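Local coordinates for protein L-Ala-D/L-Glu epimerase, a muconate lactonizing enzyme (Klebsiella pneumoniae subsp. pneumoniae MGH 78578, PDB 3FCP) that belongs to the enolase superfamily, with a muconate-lactonizing-enzyme-like N-terminal domain, a TIM-barrel-type C-terminal domain and a bound magnesium ion, at residues A[61-65]-A[66-70]; A[75-78]-A[79-83]; A[115-118]-A[119-123]; A[202-205]-A[206-210]. One frame throughout, in Å; residues are numbered along the deposited sequence.

Contact 1. Residues A[61-65]-A[66-70]; sequences GVESP and EAISS
The side chain of Ser64 caps the helix that starts at Pro65: its OG accepts the backbone N-H of Ala67 at 3.1 Å, with an angle of 154° at the hydrogen. A chi1 of 66° sets OG between the backbone N and the carbonyl carbon of Ser64, turned to the first helical turn, where it also lies 3.4 Å from Ala67 CB. The regular ladder begins at the same residue, since Ile68 N donates to Ser64 O over 2.9 Å and Ser69 N to Pro65 O over 3.0 Å. Around this cap, Ile68 crosses Glu63 at about a right angle, its CG1 3.9 Å from Glu63 CB. Glu66 bends at chi2 and lies alongside the Pro65 ring, its OE1 3.5 Å from Ser64 CB. That carboxylate is held from beyond the turn, OE1 by Tyr75 OH of the second subunit and OE2 by a salt bridge to Arg372, while Glu63 OE1 accepts from Phe104 N at the start of helix 103-121. The N-cap thus opens helix 65-80 against the antiparallel sheet of the N-terminal domain, with Pro65 and Ile68 both resting on Val36 of strand 33-42.

Contact 2. Residues A[75-78]-A[79-83]; sequences YLTP and LLKGQ
Leu76 and Leu80 stand one turn apart in the last part of helix 65-80, a helix of the N-terminal domain that runs out into a type II beta turn from Leu80 to Gln83. Backbone hydrogen bonds carry the helix to its end. Leu79 N donates to Tyr75 O at 3.2 Å, Leu80 N to Leu76 O at 3.0 Å and Lys81 N to Thr77 O at 3.1 Å; Thr77 O also receives a weak bond from Leu80 N, three residues on. Pro78 has no N-H to give, and the helix is kinked where that bond to the preceding turn is missing. Lys81 is the first residue to leave helical angles, and the turn passes through Gly82 at a positive phi of 101°.

The apolar contacts fall on two sides. Leu76 and Leu80 meet loosely through CD2 and CD1, 4.4 Å apart, and both also pack on Ile109 of helix 103-121, while Leu80 reaches Leu91 of helix 88-98. On another side Thr77 and Lys81 lie next to each other and point the same way, near strand 7-17.

Of the polar ends, Thr77 OG1 is hydrogen-bonded to the carbonyl O of Ile72, five residues back. With chi1 at -64°, Thr77 holds OG1 beside the backbone N and CG2 on the far side from it, next to the lysine chain: Thr77 CG2 presses on Lys81 CD at 3.3 Å, tighter than ordinary van der Waals contact.

Contact 3. Residues A[115-118]-A[119-123]; sequences DAQG and KALGL
Gly118 O is gripped by two backbone N-H groups that arrive from opposite faces of its carbonyl plane. Leu123 N donates over 2.9 Å at a nearly straight 167°, whereas Leu121 N, at 3.1 Å, sits well above the plane, 67° out of it. The bond from Leu123 belongs to a Schellman motif that ends helix 103-121, with Gly122 at positive phi as the C-prime residue and a weak bond from its N to Lys119 O. Gly118, which has no side chain, lies where the chain returns.

From the next residue, Lys119 runs back one turn to cross Asp115 at a slant. Its extended chain brings CE to 3.5 Å from Asp115 OD1, but the salt bridge between NZ and Asp115 OD2 is long, 3.9 Å. A water bridges the gap, accepting from Lys119 NZ at 2.7 Å and lying 2.8 Å from Asp115 OD2. Asp115 also accepts from the backbone N of Leu358 and of Ile49, and Lys119 NZ donates to Cys47 O. Gln117 folds at chi2, its amide NE2 4.0 Å from Leu121 CG and its OE1 held by Arg42.

With two backbone N-H groups on its carboxylate, Asp115 is probably stabilised as the anion, and the nearby ammonium group, in a long salt bridge and joined through the water, would probably add to that.

Contact 4. Residues A[202-205]-A[206-210]; sequences QAWD and AATGA
A chi1 of 55° tucks the carboxylate of Asp205 between its own backbone N and carbonyl carbon, facing the first turn of helix 206-218, while Thr208, with OG1 beside its backbone N and CG2 anti to it (chi1 -62°), divides its two branches between Asp205 and Trp204. Thr208 N donates to Asp205 OD2 over 2.8 Å, nearly straight, though it meets that oxygen from above the carboxylate plane. The hydroxyl OG1 of Thr208 is modelled only 2.4 Å from Asp205 OD1, a donor-acceptor pair whose exact length is doubtful. On its other branch, Thr208 CG2 makes a CH-pi contact over one face of the Trp204 indole, 3.7 Å from the centroid of the five-membered ring and 16° off its normal. Farther round the indole, Trp204 CE3 approaches Gly209 CA at 3.6 Å, and Gly209 N donates to Asp205 O at 2.8 Å as the helical ladder starts.

Leu176 of helix 176-189 touches both Trp204 and Thr208. Gln323 of the fourth subunit gives a weak bond to Asp205 OD2 and packs on Thr208. The contact lies away from the metal site, the Trp204 side chain being about 13 Å from the magnesium ion. Asp205 is an aspartate N-cap, opening helix 206-218 after strand 195-199 of the TIM-barrel-type domain.

How the contacts relate
All four contacts are local, partly buried and set at helix ends. Contact 1 lies nearest the chain's centre, about 16 Å from it against 23 to 25 Å for the others, and none of its touching residues is exposed; contact 2 is more superficial, with Pro78 and Lys81 exposed. These two occupy the start and finish of helix 65-80, and contact 3 ends another helix of the N-terminal domain. Contact 4 belongs to the barrel domain, across the chain's centre from contact 3. Side-chain oxygens cap the starts, a neutral hydroxyl in contact 1 and a carboxylate in contact 4; the ends close through backbone bonds and glycine turns. Contact 1 lies against the second subunit, which contact 2 reaches through Tyr75; contact 3 meets the third and contact 4 chiefly the fourth.

Contact 1. Residues A[61-65]-A[66-70]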
loop_
_atom_site.group_PDB
_atom_site.type_symbol
_atom_site.label_atom_id
_atom_site.label_comp_id
_atom_site.label_asym_id
_atom_site.label_seq_id
_atom_site.Cartn_x
_atom_site.Cartn_y
_atom_site.Cartn_z
ATOM N N GLY A 61 3.652 -34.320 -0.442
ATOM C CA GLY A 61 2.630 -33.764 0.426
ATOM C C GLY A 61 2.870 -34.216 1.852
ATOM O O GLY A 61 3.687 -35.104 2.079
ATOM N N VAL A 62 2.157 -33.633 2.811
ATOM C CA VAL A 62 2.347 -34.000 4.214
ATOM C C VAL A 62 1.543 -35.222 4.645
ATOM O O VAL A 62 1.716 -35.720 5.758
ATOM C CB VAL A 62 1.988 -32.826 5.158
ATOM C CG1 VAL A 62 2.711 -31.560 4.713
ATOM C CG2 VAL A 62 0.480 -32.608 5.181
ATOM N N GLU A 63 0.677 -35.711 3.763
ATOM C CA GLU A 63 -0.164 -36.866 4.078
ATOM C C GLU A 63 0.252 -38.113 3.300
ATOM O O GLU A 63 0.134 -38.166 2.078
ATOM C CB GLU A 63 -1.636 -36.532 3.788
ATOM C CG GLU A 63 -2.196 -35.396 4.653
ATOM C CD GLU A 63 -3.656 -35.068 4.349
ATOM O OE1 GLU A 63 -4.511 -35.979 4.419
ATOM O OE2 GLU A 63 -3.948 -33.891 4.052
ATOM N N SER A 64 0.743 -39.117 4.018
ATOM C CA SER A 64 1.181 -40.363 3.397
ATOM C C SER A 64 0.031 -41.364 3.343
ATOM O O SER A 64 -0.991 -41.181 4.007
ATOM C CB SER A 64 2.324 -40.972 4.208
ATOM O OG SER A 64 1.854 -41.371 5.486
ATOM N N PRO A 65 0.180 -42.434 2.547
ATOM C CA PRO A 65 -0.896 -43.427 2.474
ATOM C C PRO A 65 -1.183 -44.047 3.845
ATOM O O PRO A 65 -2.336 -44.312 4.184
ATOM C CB PRO A 65 -0.357 -44.450 1.473
ATOM C CG PRO A 65 0.475 -43.601 0.539
ATOM C CD PRO A 65 1.205 -42.687 1.513
ATOM N N GLU A 66 -0.142 -44.277 4.642
ATOM C CA GLU A 66 -0.367 -44.872 5.950
ATOM C C GLU A 66 -1.005 -43.895 6.952
ATOM O O GLU A 66 -1.819 -44.302 7.782
ATOM C CB GLU A 66 0.930 -45.475 6.515
ATOM C CG GLU A 66 2.223 -44.878 5.998
ATOM C CD GLU A 66 2.535 -45.268 4.560
ATOM O OE1 GLU A 66 2.365 -44.417 3.671
ATOM O OE2 GLU A 66 2.948 -46.422 4.320
ATOM N N ALA A 67 -0.661 -42.614 6.865
ATOM C CA ALA A 67 -1.245 -41.622 7.770
ATOM C C ALA A 67 -2.700 -41.378 7.366
ATOM O O ALA A 67 -3.562 -41.134 8.211
ATOM C CB ALA A 67 -0.461 -40.313 7.707
ATOM N N ILE A 68 -2.958 -41.434 6.064
ATOM C CA ILE A 68 -4.305 -41.246 5.547
ATOM C C ILE A 68 -5.175 -42.392 6.061
ATOM O O ILE A 68 -6.290 -42.176 6.547
ATOM C CB ILE A 68 -4.289 -41.224 4.004
ATOM C CG1 ILE A 68 -3.650 -39.917 3.526
ATOM C CG2 ILE A 68 -5.707 -41.377 3.451
ATOM C CD1 ILE A 68 -3.342 -39.886 2.045
ATOM N N SER A 69 -4.649 -43.610 5.961
ATOM C CA SER A 69 -5.354 -44.800 6.435
ATOM C C SER A 69 -5.616 -44.667 7.942
ATOM O O SER A 69 -6.703 -44.978 8.438
ATOM C CB SER A 69 -4.504 -46.043 6.146
ATOM O OG SER A 69 -5.078 -47.203 6.706
ATOM N N SER A 70 -4.606 -44.196 8.661
ATOM C CA SER A 70 -4.703 -43.991 10.100
ATOM C C SER A 70 -5.814 -42.995 10.446
ATOM O O SER A 70 -6.607 -43.239 11.349
ATOM C CB SER A 70 -3.363 -43.473 10.638
ATOM O OG SER A 70 -3.489 -43.031 11.977
#

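Contact 2. Residues A[75-78]-A[79-83]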
loop_
_atom_site.group_PDB
_atom_site.type_symbol
_atom_site.label_atom_id
_atom_site.label_comp_id
_atom_site.label_asym_id
_atom_site.label_seq_id
_atom_site.Cartn_x
_atom_site.Cartn_y
_atom_site.Cartn_z
ATOM N N TYR A 75 -9.835 -42.009 13.549
ATOM C CA TYR A 75 -10.579 -40.786 13.822
ATOM C C TYR A 75 -11.880 -40.581 13.059
ATOM O O TYR A 75 -12.927 -40.381 13.667
ATOM C CB TYR A 75 -9.644 -39.589 13.615
ATOM C CG TYR A 75 -8.482 -39.604 14.587
ATOM C CD1 TYR A 75 -8.652 -39.191 15.909
ATOM C CD2 TYR A 75 -7.240 -40.113 14.211
ATOM C CE1 TYR A 75 -7.611 -39.288 16.837
ATOM C CE2 TYR A 75 -6.191 -40.218 15.133
ATOM C CZ TYR A 75 -6.387 -39.805 16.443
ATOM O OH TYR A 75 -5.373 -39.933 17.367
ATOM N N LEU A 76 -11.826 -40.632 11.733
ATOM C CA LEU A 76 -13.030 -40.426 10.949
ATOM C C LEU A 76 -14.094 -41.509 11.153
ATOM O O LEU A 76 -15.284 -41.202 11.217
ATOM C CB LEU A 76 -12.669 -40.303 9.465
ATOM C CG LEU A 76 -12.012 -38.962 9.117
ATOM C CD1 LEU A 76 -11.290 -39.049 7.762
ATOM C CD2 LEU A 76 -13.077 -37.873 9.109
ATOM N N THR A 77 -13.671 -42.767 11.274
ATOM C CA THR A 77 -14.628 -43.851 11.440
ATOM C C THR A 77 -15.470 -43.734 12.713
ATOM O O THR A 77 -16.700 -43.746 12.649
ATOM C CB THR A 77 -13.921 -45.216 11.378
ATOM O OG1 THR A 77 -13.364 -45.392 10.069
ATOM C CG2 THR A 77 -14.906 -46.356 11.655
ATOM N N PRO A 78 -14.827 -43.611 13.883
ATOM C CA PRO A 78 -15.662 -43.496 15.083
ATOM C C PRO A 78 -16.443 -42.181 15.150
ATOM O O PRO A 78 -17.469 -42.092 15.824
ATOM C CB PRO A 78 -14.656 -43.662 16.227
ATOM C CG PRO A 78 -13.361 -43.170 15.629
ATOM C CD PRO A 78 -13.406 -43.767 14.239
ATOM N N LEU A 79 -15.972 -41.164 14.435
ATOM C CA LEU A 79 -16.643 -39.873 14.439
ATOM C C LEU A 79 -17.925 -39.888 13.599
ATOM O O LEU A 79 -18.929 -39.265 13.964
ATOM C CB LEU A 79 -15.678 -38.796 13.919
ATOM C CG LEU A 79 -16.078 -37.317 13.795
ATOM C CD1 LEU A 79 -17.035 -37.149 12.643
ATOM C CD2 LEU A 79 -16.693 -36.810 15.101
ATOM N N LEU A 80 -17.897 -40.623 12.491
ATOM C CA LEU A 80 -19.031 -40.674 11.571
ATOM C C LEU A 80 -20.037 -41.816 11.736
ATOM O O LEU A 80 -21.186 -41.690 11.317
ATOM C CB LEU A 80 -18.508 -40.660 10.131
ATOM C CG LEU A 80 -17.692 -39.410 9.765
ATOM C CD1 LEU A 80 -17.113 -39.553 8.358
ATOM C CD2 LEU A 80 -18.580 -38.175 9.869
ATOM N N LYS A 81 -19.628 -42.928 12.328
ATOM C CA LYS A 81 -20.564 -44.036 12.496
ATOM C C LYS A 81 -21.750 -43.645 13.382
ATOM O O LYS A 81 -21.577 -43.151 14.495
ATOM C CB LYS A 81 -19.833 -45.259 13.052
ATOM C CG LYS A 81 -18.949 -45.936 11.996
ATOM C CD LYS A 81 -17.985 -46.951 12.591
ATOM C CE LYS A 81 -18.692 -48.128 13.222
ATOM N NZ LYS A 81 -17.693 -49.069 13.802
ATOM N N GLY A 82 -22.957 -43.851 12.864
ATOM C CA GLY A 82 -24.152 -43.499 13.610
ATOM C C GLY A 82 -24.760 -42.186 13.146
ATOM O O GLY A 82 -25.907 -41.881 13.470
ATOM N N GLN A 83 -24.001 -41.408 12.377
ATOM C CA GLN A 83 -24.481 -40.121 11.878
ATOM C C GLN A 83 -25.282 -40.257 10.586
ATOM O O GLN A 83 -25.054 -41.174 9.793
ATOM C CB GLN A 83 -23.300 -39.177 11.620
ATOM C CG GLN A 83 -22.473 -38.834 12.853
ATOM C CD GLN A 83 -23.242 -37.976 13.839
ATOM O OE1 GLN A 83 -23.771 -36.928 13.477
ATOM N NE2 GLN A 83 -23.306 -38.415 15.089
#

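Contact 3. Residues A[115-118]-A[119-123]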
loop_
_atom_site.group_PDB
_atom_site.type_symbol
_atom_site.label_atom_id
_atom_site.label_comp_id
_atom_site.label_asym_id
_atom_site.label_seq_id
_atom_site.Cartn_x
_atom_site.Cartn_y
_atom_site.Cartn_z
ATOM N N ASP A 115 -20.952 -40.850 -3.413
ATOM C CA ASP A 115 -21.219 -42.030 -4.237
ATOM C C ASP A 115 -22.498 -42.702 -3.737
ATOM O O ASP A 115 -23.401 -42.995 -4.516
ATOM C CB ASP A 115 -20.031 -43.009 -4.159
ATOM C CG ASP A 115 -20.202 -44.235 -5.061
ATOM O OD1 ASP A 115 -20.852 -44.127 -6.123
ATOM O OD2 ASP A 115 -19.661 -45.309 -4.713
ATOM N N ALA A 116 -22.584 -42.905 -2.424
ATOM C CA ALA A 116 -23.739 -43.555 -1.817
ATOM C C ALA A 116 -25.038 -42.764 -1.947
ATOM O O ALA A 116 -26.087 -43.339 -2.237
ATOM C CB ALA A 116 -23.455 -43.861 -0.338
ATOM N N GLN A 117 -24.992 -41.453 -1.739
ATOM C CA GLN A 117 -26.221 -40.672 -1.855
ATOM C C GLN A 117 -26.636 -40.570 -3.324
ATOM O O GLN A 117 -27.817 -40.407 -3.637
ATOM C CB GLN A 117 -26.043 -39.281 -1.238
ATOM C CG GLN A 117 -27.351 -38.486 -1.094
ATOM C CD GLN A 117 -28.421 -39.203 -0.258
ATOM O OE1 GLN A 117 -28.160 -40.223 0.383
ATOM N NE2 GLN A 117 -29.631 -38.655 -0.258
ATOM N N GLY A 118 -25.662 -40.670 -4.226
ATOM C CA GLY A 118 -25.977 -40.625 -5.644
ATOM C C GLY A 118 -26.748 -41.885 -6.003
ATOM O O GLY A 118 -27.781 -41.832 -6.673
ATOM N N LYS A 119 -26.253 -43.028 -5.547
ATOM C CA LYS A 119 -26.933 -44.292 -5.820
ATOM C C LYS A 119 -28.329 -44.267 -5.183
ATOM O O LYS A 119 -29.270 -44.841 -5.715
ATOM C CB LYS A 119 -26.139 -45.466 -5.247
ATOM C CG LYS A 119 -24.767 -45.692 -5.860
ATOM C CD LYS A 119 -24.098 -46.871 -5.169
ATOM C CE LYS A 119 -22.681 -47.110 -5.651
ATOM N NZ LYS A 119 -22.084 -48.292 -4.951
ATOM N N ALA A 120 -28.455 -43.583 -4.049
ATOM C CA ALA A 120 -29.733 -43.488 -3.345
ATOM C C ALA A 120 -30.768 -42.635 -4.079
ATOM O O ALA A 120 -31.971 -42.808 -3.881
ATOM C CB ALA A 120 -29.513 -42.936 -1.940
ATOM N N LEU A 121 -30.302 -41.712 -4.919
ATOM C CA LEU A 121 -31.199 -40.838 -5.669
ATOM C C LEU A 121 -31.231 -41.214 -7.146
ATOM O O LEU A 121 -31.916 -40.569 -7.944
ATOM C CB LEU A 121 -30.752 -39.377 -5.529
ATOM C CG LEU A 121 -30.715 -38.829 -4.101
ATOM C CD1 LEU A 121 -30.163 -37.399 -4.094
ATOM C CD2 LEU A 121 -32.116 -38.875 -3.514
ATOM N N GLY A 122 -30.475 -42.250 -7.502
ATOM C CA GLY A 122 -30.417 -42.688 -8.887
ATOM C C GLY A 122 -29.826 -41.596 -9.757
ATOM O O GLY A 122 -30.229 -41.413 -10.908
ATOM N N LEU A 123 -28.858 -40.872 -9.203
ATOM C CA LEU A 123 -28.221 -39.770 -9.915
ATOM C C LEU A 123 -26.703 -39.802 -9.826
ATOM O O LEU A 123 -26.140 -40.248 -8.828
ATOM C CB LEU A 123 -28.714 -38.435 -9.348
ATOM C CG LEU A 123 -30.175 -38.054 -9.596
ATOM C CD1 LEU A 123 -30.540 -36.837 -8.761
ATOM C CD2 LEU A 123 -30.382 -37.769 -11.084
HETATM O O HOH W 1 -19.649 -47.740 -6.084
#

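Contact 4. Residues A[202-205]-A[206-210]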
loop_
_atom_site.group_PDB
_atom_site.type_symbol
_atom_site.label_atom_id
_atom_site.label_comp_id
_atom_site.label_asym_id
_atom_site.label_seq_id
_atom_site.Cartn_x
_atom_site.Cartn_y
_atom_site.Cartn_z
ATOM N N GLN A 202 7.529 -26.451 -7.351
ATOM C CA GLN A 202 8.262 -25.816 -6.249
ATOM C C GLN A 202 9.786 -25.781 -6.296
ATOM O O GLN A 202 10.405 -25.179 -5.428
ATOM C CB GLN A 202 7.876 -26.472 -4.917
ATOM C CG GLN A 202 6.450 -26.256 -4.463
ATOM C CD GLN A 202 6.207 -26.824 -3.071
ATOM O OE1 GLN A 202 6.032 -28.035 -2.890
ATOM N NE2 GLN A 202 6.212 -25.950 -2.078
ATOM N N ALA A 203 10.387 -26.392 -7.308
ATOM C CA ALA A 203 11.842 -26.486 -7.394
ATOM C C ALA A 203 12.702 -25.229 -7.440
ATOM O O ALA A 203 13.823 -25.236 -6.938
ATOM C CB ALA A 203 12.217 -27.399 -8.569
ATOM N N TRP A 204 12.200 -24.145 -8.016
ATOM C CA TRP A 204 13.021 -22.947 -8.141
ATOM C C TRP A 204 13.008 -21.906 -7.043
ATOM O O TRP A 204 11.975 -21.602 -6.452
ATOM C CB TRP A 204 12.711 -22.221 -9.453
ATOM C CG TRP A 204 13.029 -22.999 -10.693
ATOM C CD1 TRP A 204 13.915 -24.032 -10.818
ATOM C CD2 TRP A 204 12.504 -22.760 -12.001
ATOM N NE1 TRP A 204 13.977 -24.451 -12.127
ATOM C CE2 TRP A 204 13.120 -23.688 -12.875
ATOM C CE3 TRP A 204 11.574 -21.850 -12.524
ATOM C CZ2 TRP A 204 12.836 -23.729 -14.242
ATOM C CZ3 TRP A 204 11.293 -21.890 -13.881
ATOM C CH2 TRP A 204 11.923 -22.825 -14.726
ATOM N N ASP A 205 14.188 -21.351 -6.797
ATOM C CA ASP A 205 14.352 -20.276 -5.837
ATOM C C ASP A 205 13.838 -19.064 -6.618
ATOM O O ASP A 205 13.652 -19.145 -7.836
ATOM C CB ASP A 205 15.830 -20.078 -5.506
ATOM C CG ASP A 205 16.671 -19.847 -6.752
ATOM O OD1 ASP A 205 17.043 -20.839 -7.409
ATOM O OD2 ASP A 205 16.942 -18.675 -7.087
ATOM N N ALA A 206 13.632 -17.948 -5.930
ATOM C CA ALA A 206 13.120 -16.725 -6.547
ATOM C C ALA A 206 13.918 -16.200 -7.744
ATOM O O ALA A 206 13.338 -15.792 -8.753
ATOM C CB ALA A 206 12.999 -15.630 -5.489
ATOM N N ALA A 207 15.241 -16.197 -7.633
ATOM C CA ALA A 207 16.095 -15.703 -8.714
ATOM C C ALA A 207 16.043 -16.621 -9.942
ATOM O O ALA A 207 15.911 -16.160 -11.077
ATOM C CB ALA A 207 17.544 -15.557 -8.209
ATOM N N THR A 208 16.144 -17.923 -9.708
ATOM C CA THR A 208 16.086 -18.899 -10.786
ATOM C C THR A 208 14.696 -18.841 -11.421
ATOM O O THR A 208 14.549 -18.951 -12.633
ATOM C CB THR A 208 16.343 -20.320 -10.243
ATOM O OG1 THR A 208 17.661 -20.375 -9.676
ATOM C CG2 THR A 208 16.212 -21.363 -11.354
ATOM N N GLY A 209 13.679 -18.663 -10.584
ATOM C CA GLY A 209 12.316 -18.594 -11.083
ATOM C C GLY A 209 12.062 -17.418 -12.009
ATOM O O GLY A 209 11.397 -17.568 -13.043
ATOM N N ALA A 210 12.576 -16.245 -11.647
ATOM C CA ALA A 210 12.396 -15.058 -12.477
ATOM C C ALA A 210 13.032 -15.295 -13.846
ATOM O O ALA A 210 12.408 -15.069 -14.884
ATOM C CB ALA A 210 13.026 -13.840 -11.808
#